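Local coordinates for electron transfer flavoprotein, beta subunit (Thermotoga maritima, PDB 7KOE) that binds flavin-adenine dinucleotide as the beta subunit of an electron transfer flavoprotein and probably takes part in electron transfer, at residues 153-162 with 188-199. Residues are numbered along the deposited sequence; the frame is centred on the assembly and turned at random.
Sequences YALGAYVVRI and KLPAVLTITDEL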
ATOM      1  N   TYR A 153      42.438  39.667   5.713  1.00 41.10           N
ATOM      2  CA  TYR A 153      42.086  40.792   4.866  1.00 41.10           C
ATOM      3  C   TYR A 153      41.122  41.716   5.597  1.00 41.10           C
ATOM      4  O   TYR A 153      40.524  41.355   6.611  1.00 41.10           O
ATOM      5  CB  TYR A 153      41.448  40.314   3.558  1.00 41.10           C
ATOM      6  CG  TYR A 153      42.394  39.690   2.552  1.00 41.10           C
ATOM      7  CD1 TYR A 153      43.768  39.670   2.763  1.00 41.10           C
ATOM      8  CD2 TYR A 153      41.904  39.126   1.382  1.00 41.10           C
ATOM      9  CE1 TYR A 153      44.622  39.092   1.848  1.00 41.10           C
ATOM     10  CE2 TYR A 153      42.749  38.553   0.458  1.00 41.10           C
ATOM     11  CZ  TYR A 153      44.107  38.537   0.696  1.00 41.10           C
ATOM     12  OH  TYR A 153      44.953  37.967  -0.223  1.00 41.10           O
ATOM     13  N   ALA A 154      40.977  42.921   5.061  1.00 37.05           N
ATOM     14  CA  ALA A 154      40.039  43.885   5.615  1.00 37.05           C
ATOM     15  C   ALA A 154      38.616  43.471   5.273  1.00 37.05           C
ATOM     16  O   ALA A 154      38.271  43.327   4.099  1.00 37.05           O
ATOM     17  CB  ALA A 154      40.337  45.274   5.067  1.00 37.05           C
ATOM     18  N   LEU A 155      37.784  43.281   6.289  1.00 34.62           N
ATOM     19  CA  LEU A 155      36.398  42.885   6.078  1.00 34.62           C
ATOM     20  C   LEU A 155      35.533  44.130   5.972  1.00 34.62           C
ATOM     21  O   LEU A 155      35.294  44.815   6.971  1.00 34.62           O
ATOM     22  CB  LEU A 155      35.900  41.996   7.209  1.00 34.62           C
ATOM     23  CG  LEU A 155      34.434  41.610   7.052  1.00 34.62           C
ATOM     24  CD1 LEU A 155      34.253  40.685   5.871  1.00 34.62           C
ATOM     25  CD2 LEU A 155      33.926  40.971   8.309  1.00 34.62           C
ATOM     26  N   GLY A 156      35.069  44.432   4.768  1.00 31.47           N
ATOM     27  CA  GLY A 156      34.004  45.397   4.635  1.00 31.47           C
ATOM     28  C   GLY A 156      32.700  44.692   4.359  1.00 31.47           C
ATOM     29  O   GLY A 156      32.432  44.306   3.222  1.00 31.47           O
ATOM     30  N   ALA A 157      31.877  44.522   5.380  1.00 31.48           N
ATOM     31  CA  ALA A 157      30.641  43.774   5.241  1.00 31.48           C
ATOM     32  C   ALA A 157      29.463  44.722   5.091  1.00 31.48           C
ATOM     33  O   ALA A 157      29.542  45.894   5.454  1.00 31.48           O
ATOM     34  CB  ALA A 157      30.436  42.846   6.439  1.00 31.48           C
ATOM     35  N   TYR A 158      28.372  44.186   4.528  1.00 35.34           N
ATOM     36  CA  TYR A 158      27.106  44.897   4.302  1.00 35.34           C
ATOM     37  C   TYR A 158      27.294  46.149   3.447  1.00 35.34           C
ATOM     38  O   TYR A 158      26.846  47.239   3.796  1.00 35.34           O
ATOM     39  CB  TYR A 158      26.411  45.236   5.623  1.00 35.34           C
ATOM     40  CG  TYR A 158      26.401  44.095   6.599  1.00 35.34           C
ATOM     41  CD1 TYR A 158      25.498  43.057   6.463  1.00 35.34           C
ATOM     42  CD2 TYR A 158      27.293  44.054   7.656  1.00 35.34           C
ATOM     43  CE1 TYR A 158      25.487  42.006   7.348  1.00 35.34           C
ATOM     44  CE2 TYR A 158      27.295  43.005   8.541  1.00 35.34           C
ATOM     45  CZ  TYR A 158      26.385  41.986   8.386  1.00 35.34           C
ATOM     46  OH  TYR A 158      26.371  40.935   9.270  1.00 35.34           O
ATOM     47  N   VAL A 159      27.949  45.978   2.307  1.00 28.65           N
ATOM     48  CA  VAL A 159      28.276  47.097   1.433  1.00 28.65           C
ATOM     49  C   VAL A 159      27.024  47.555   0.701  1.00 28.65           C
ATOM     50  O   VAL A 159      26.327  46.752   0.074  1.00 28.65           O
ATOM     51  CB  VAL A 159      29.375  46.700   0.445  1.00 28.65           C
ATOM     52  CG1 VAL A 159      29.797  47.883  -0.374  1.00 28.65           C
ATOM     53  CG2 VAL A 159      30.535  46.133   1.192  1.00 28.65           C
ATOM     54  N   VAL A 160      26.732  48.852   0.788  1.00 32.40           N
ATOM     55  CA  VAL A 160      25.621  49.444   0.066  1.00 32.40           C
ATOM     56  C   VAL A 160      26.089  50.330  -1.087  1.00 32.40           C
ATOM     57  O   VAL A 160      25.414  50.389  -2.121  1.00 32.40           O
ATOM     58  CB  VAL A 160      24.710  50.229   1.033  1.00 32.40           C
ATOM     59  CG1 VAL A 160      23.400  50.630   0.377  1.00 32.40           C
ATOM     60  CG2 VAL A 160      24.412  49.391   2.234  1.00 32.40           C
ATOM     61  N   ARG A 161      27.232  50.992  -0.959  1.00 37.75           N
ATOM     62  CA  ARG A 161      27.754  51.805  -2.045  1.00 37.75           C
ATOM     63  C   ARG A 161      29.246  51.562  -2.190  1.00 37.75           C
ATOM     64  O   ARG A 161      29.915  51.093  -1.270  1.00 37.75           O
ATOM     65  CB  ARG A 161      27.484  53.293  -1.817  1.00 37.75           C
ATOM     66  CG  ARG A 161      26.228  53.803  -2.482  1.00 37.75           C
ATOM     67  CD  ARG A 161      26.145  55.313  -2.394  1.00 37.75           C
ATOM     68  NE  ARG A 161      26.043  55.768  -1.012  1.00 37.75           N
ATOM     69  CZ  ARG A 161      24.899  55.884  -0.347  1.00 37.75           C
ATOM     70  NH1 ARG A 161      23.753  55.577  -0.939  1.00 37.75           N
ATOM     71  NH2 ARG A 161      24.900  56.306   0.909  1.00 37.75           N
ATOM     72  N   ILE A 162      29.756  51.883  -3.372  1.00 39.23           N
ATOM     73  CA  ILE A 162      31.180  51.842  -3.675  1.00 39.23           C
ATOM     74  C   ILE A 162      31.530  53.214  -4.230  1.00 39.23           C
ATOM     75  O   ILE A 162      30.972  53.632  -5.253  1.00 39.23           O
ATOM     76  CB  ILE A 162      31.529  50.737  -4.680  1.00 39.23           C
ATOM     77  CG1 ILE A 162      31.219  49.348  -4.114  1.00 39.23           C
ATOM     78  CG2 ILE A 162      32.979  50.838  -5.072  1.00 39.23           C
ATOM     79  CD1 ILE A 162      32.192  48.860  -3.075  1.00 39.23           C
ATOM     80  N   LYS A 188      41.425  48.853   3.023  1.00 52.93           N
ATOM     81  CA  LYS A 188      42.761  48.691   2.469  1.00 52.93           C
ATOM     82  C   LYS A 188      42.807  47.378   1.705  1.00 52.93           C
ATOM     83  O   LYS A 188      42.612  46.311   2.294  1.00 52.93           O
ATOM     84  CB  LYS A 188      43.818  48.714   3.572  1.00 52.93           C
ATOM     85  CG  LYS A 188      45.240  48.540   3.071  1.00 52.93           C
ATOM     86  CD  LYS A 188      45.690  49.735   2.252  1.00 52.93           C
ATOM     87  CE  LYS A 188      47.080  49.520   1.685  1.00 52.93           C
ATOM     88  NZ  LYS A 188      48.106  49.414   2.758  1.00 52.93           N
ATOM     89  N   LEU A 189      43.046  47.461   0.399  1.00 48.33           N
ATOM     90  CA  LEU A 189      43.162  46.254  -0.404  1.00 48.33           C
ATOM     91  C   LEU A 189      44.465  45.532  -0.065  1.00 48.33           C
ATOM     92  O   LEU A 189      45.499  46.177   0.125  1.00 48.33           O
ATOM     93  CB  LEU A 189      43.114  46.585  -1.894  1.00 48.33           C
ATOM     94  CG  LEU A 189      41.818  47.191  -2.438  1.00 48.33           C
ATOM     95  CD1 LEU A 189      41.801  47.106  -3.952  1.00 48.33           C
ATOM     96  CD2 LEU A 189      40.587  46.521  -1.850  1.00 48.33           C
ATOM     97  N   PRO A 190      44.456  44.191   0.015  1.00 41.86           N
ATOM     98  CA  PRO A 190      43.398  43.216  -0.276  1.00 41.86           C
ATOM     99  C   PRO A 190      42.296  43.135   0.770  1.00 41.86           C
ATOM    100  O   PRO A 190      42.580  42.999   1.955  1.00 41.86           O
ATOM    101  CB  PRO A 190      44.158  41.890  -0.330  1.00 41.86           C
ATOM    102  CG  PRO A 190      45.604  42.245  -0.353  1.00 41.86           C
ATOM    103  CD  PRO A 190      45.701  43.514   0.394  1.00 41.86           C
ATOM    104  N   ALA A 191      41.050  43.225   0.316  1.00 34.77           N
ATOM    105  CA  ALA A 191      39.893  43.256   1.191  1.00 34.77           C
ATOM    106  C   ALA A 191      38.920  42.158   0.799  1.00 34.77           C
ATOM    107  O   ALA A 191      38.986  41.603  -0.297  1.00 34.77           O
ATOM    108  CB  ALA A 191      39.188  44.611   1.137  1.00 34.77           C
ATOM    109  N   VAL A 192      38.013  41.846   1.713  1.00 27.81           N
ATOM    110  CA  VAL A 192      36.951  40.881   1.473  1.00 27.81           C
ATOM    111  C   VAL A 192      35.639  41.629   1.648  1.00 27.81           C
ATOM    112  O   VAL A 192      35.220  41.919   2.773  1.00 27.81           O
ATOM    113  CB  VAL A 192      37.036  39.671   2.406  1.00 27.81           C
ATOM    114  CG1 VAL A 192      35.832  38.764   2.221  1.00 27.81           C
ATOM    115  CG2 VAL A 192      38.305  38.905   2.137  1.00 27.81           C
ATOM    116  N   LEU A 193      34.995  41.967   0.540  1.00 25.94           N
ATOM    117  CA  LEU A 193      33.718  42.647   0.619  1.00 25.94           C
ATOM    118  C   LEU A 193      32.600  41.645   0.865  1.00 25.94           C
ATOM    119  O   LEU A 193      32.785  40.430   0.796  1.00 25.94           O
ATOM    120  CB  LEU A 193      33.451  43.442  -0.653  1.00 25.94           C
ATOM    121  CG  LEU A 193      34.277  44.712  -0.819  1.00 25.94           C
ATOM    122  CD1 LEU A 193      33.860  45.474  -2.051  1.00 25.94           C
ATOM    123  CD2 LEU A 193      34.092  45.562   0.386  1.00 25.94           C
ATOM    124  N   THR A 194      31.423  42.174   1.168  1.00 25.25           N
ATOM    125  CA  THR A 194      30.251  41.353   1.452  1.00 25.25           C
ATOM    126  C   THR A 194      29.046  42.193   1.058  1.00 25.25           C
ATOM    127  O   THR A 194      28.698  43.151   1.751  1.00 25.25           O
ATOM    128  CB  THR A 194      30.221  40.938   2.920  1.00 25.25           C
ATOM    129  OG1 THR A 194      31.283  40.012   3.175  1.00 25.25           O
ATOM    130  CG2 THR A 194      28.932  40.282   3.284  1.00 25.25           C
ATOM    131  N   ILE A 195      28.441  41.852  -0.070  1.00 25.33           N
ATOM    132  CA  ILE A 195      27.564  42.749  -0.812  1.00 25.33           C
ATOM    133  C   ILE A 195      26.112  42.457  -0.468  1.00 25.33           C
ATOM    134  O   ILE A 195      25.710  41.294  -0.362  1.00 25.33           O
ATOM    135  CB  ILE A 195      27.814  42.604  -2.324  1.00 25.33           C
ATOM    136  CG1 ILE A 195      29.312  42.578  -2.620  1.00 25.33           C
ATOM    137  CG2 ILE A 195      27.161  43.719  -3.083  1.00 25.33           C
ATOM    138  CD1 ILE A 195      30.023  43.861  -2.321  1.00 25.33           C
ATOM    139  N   THR A 196      25.322  43.515  -0.298  1.00 29.16           N
ATOM    140  CA  THR A 196      23.893  43.398  -0.071  1.00 29.16           C
ATOM    141  C   THR A 196      23.127  43.474  -1.390  1.00 29.16           C
ATOM    142  O   THR A 196      23.707  43.535  -2.473  1.00 29.16           O
ATOM    143  CB  THR A 196      23.411  44.494   0.873  1.00 29.16           C
ATOM    144  OG1 THR A 196      23.715  45.772   0.309  1.00 29.16           O
ATOM    145  CG2 THR A 196      24.078  44.366   2.214  1.00 29.16           C
ATOM    146  N   ASP A 197      21.796  43.478  -1.291  1.00 32.46           N
ATOM    147  CA  ASP A 197      20.953  43.655  -2.466  1.00 32.46           C
ATOM    148  C   ASP A 197      20.951  45.091  -2.961  1.00 32.46           C
ATOM    149  O   ASP A 197      20.709  45.331  -4.147  1.00 32.46           O
ATOM    150  CB  ASP A 197      19.509  43.253  -2.167  1.00 32.46           C
ATOM    151  CG  ASP A 197      19.386  41.841  -1.653  1.00 32.46           C
ATOM    152  OD1 ASP A 197      19.153  41.672  -0.438  1.00 32.46           O
ATOM    153  OD2 ASP A 197      19.505  40.896  -2.461  1.00 32.46           O
ATOM    154  N   GLU A 198      21.209  46.053  -2.082  1.00 33.87           N
ATOM    155  CA  GLU A 198      21.007  47.456  -2.400  1.00 33.87           C
ATOM    156  C   GLU A 198      22.200  48.094  -3.090  1.00 33.87           C
ATOM    157  O   GLU A 198      22.182  49.308  -3.312  1.00 33.87           O
ATOM    158  CB  GLU A 198      20.672  48.251  -1.135  1.00 33.87           C
ATOM    159  CG  GLU A 198      19.343  47.893  -0.490  1.00 33.87           C
ATOM    160  CD  GLU A 198      19.470  46.797   0.549  1.00 33.87           C
ATOM    161  OE1 GLU A 198      20.612  46.403   0.860  1.00 33.87           O
ATOM    162  OE2 GLU A 198      18.429  46.327   1.053  1.00 33.87           O
ATOM    163  N   LEU A 199      23.234  47.322  -3.429  1.00 28.43           N
ATOM    164  CA  LEU A 199      24.405  47.912  -4.069  1.00 28.43           C
ATOM    165  C   LEU A 199      24.092  48.335  -5.496  1.00 28.43           C
ATOM    166  O   LEU A 199      24.300  49.494  -5.871  1.00 28.43           O
ATOM    167  CB  LEU A 199      25.578  46.940  -4.053  1.00 28.43           C
ATOM    168  CG  LEU A 199      26.825  47.577  -4.666  1.00 28.43           C
ATOM    169  CD1 LEU A 199      27.610  48.303  -3.614  1.00 28.43           C
ATOM    170  CD2 LEU A 199      27.698  46.568  -5.352  1.00 28.43           C
TER
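Strand 154-157 runs parallel to strand 191-195, their axes 4.7 Å apart and only 11° from parallel. The ladder is read from its bonds: Val192 N gives a nearly straight one to Ala154 O (2.8 Å), and Gly156 N a more bent one to Val192 O, reaching it from above the carbonyl plane. Between Gly156 and Val159 the register slips by one residue, a beta bulge at which Tyr158 turns the chain with positive phi. Past it, Val159 N bonds Thr194 O (3.0 Å), and strand 159-162 swings across at 111° to strand 191-195.

Side-chain contacts gather at Tyr153 and around the corner at Tyr158. Pro190, which follows a cis peptide bond, sets CB over the middle of the Tyr153 ring, 3.5 Å from its centroid, a CH-pi contact; Val192 CG2 meets the ring edge at CD2 (3.7 Å), while Tyr153 OH is hydrogen-bonded to Lys125 NZ. Replacing Tyr153 by an alanine would remove the ring and probably leave Pro190 CB without its aromatic face and Lys125 NZ without this hydroxyl. Beyond the bulge, Thr196 OG1 sits between its own backbone N and carbonyl carbon (chi1 59°), a rotation that lets it donate to Val159 O at 2.8 Å; Thr196 N adds a weak bond to the same oxygen. Past the corner, Leu193 CD1 meets Ile162 CD1 tip to tip (3.9 Å), and Leu199 CD1 lies against Val159 CG1 and Ile162 CG1. Helix 47-63 packs on this cluster through Leu55.

Strand 191-195 lies between strands 128-132 and 154-162, parallel to both. The chemistry divides accordingly: backbone bonds fix the parallel pair, the Thr196 bonds help tie the chain after the bulge, and apolar contacts join the rest, with Thr194's side chain about 6 Å from the bound FAD.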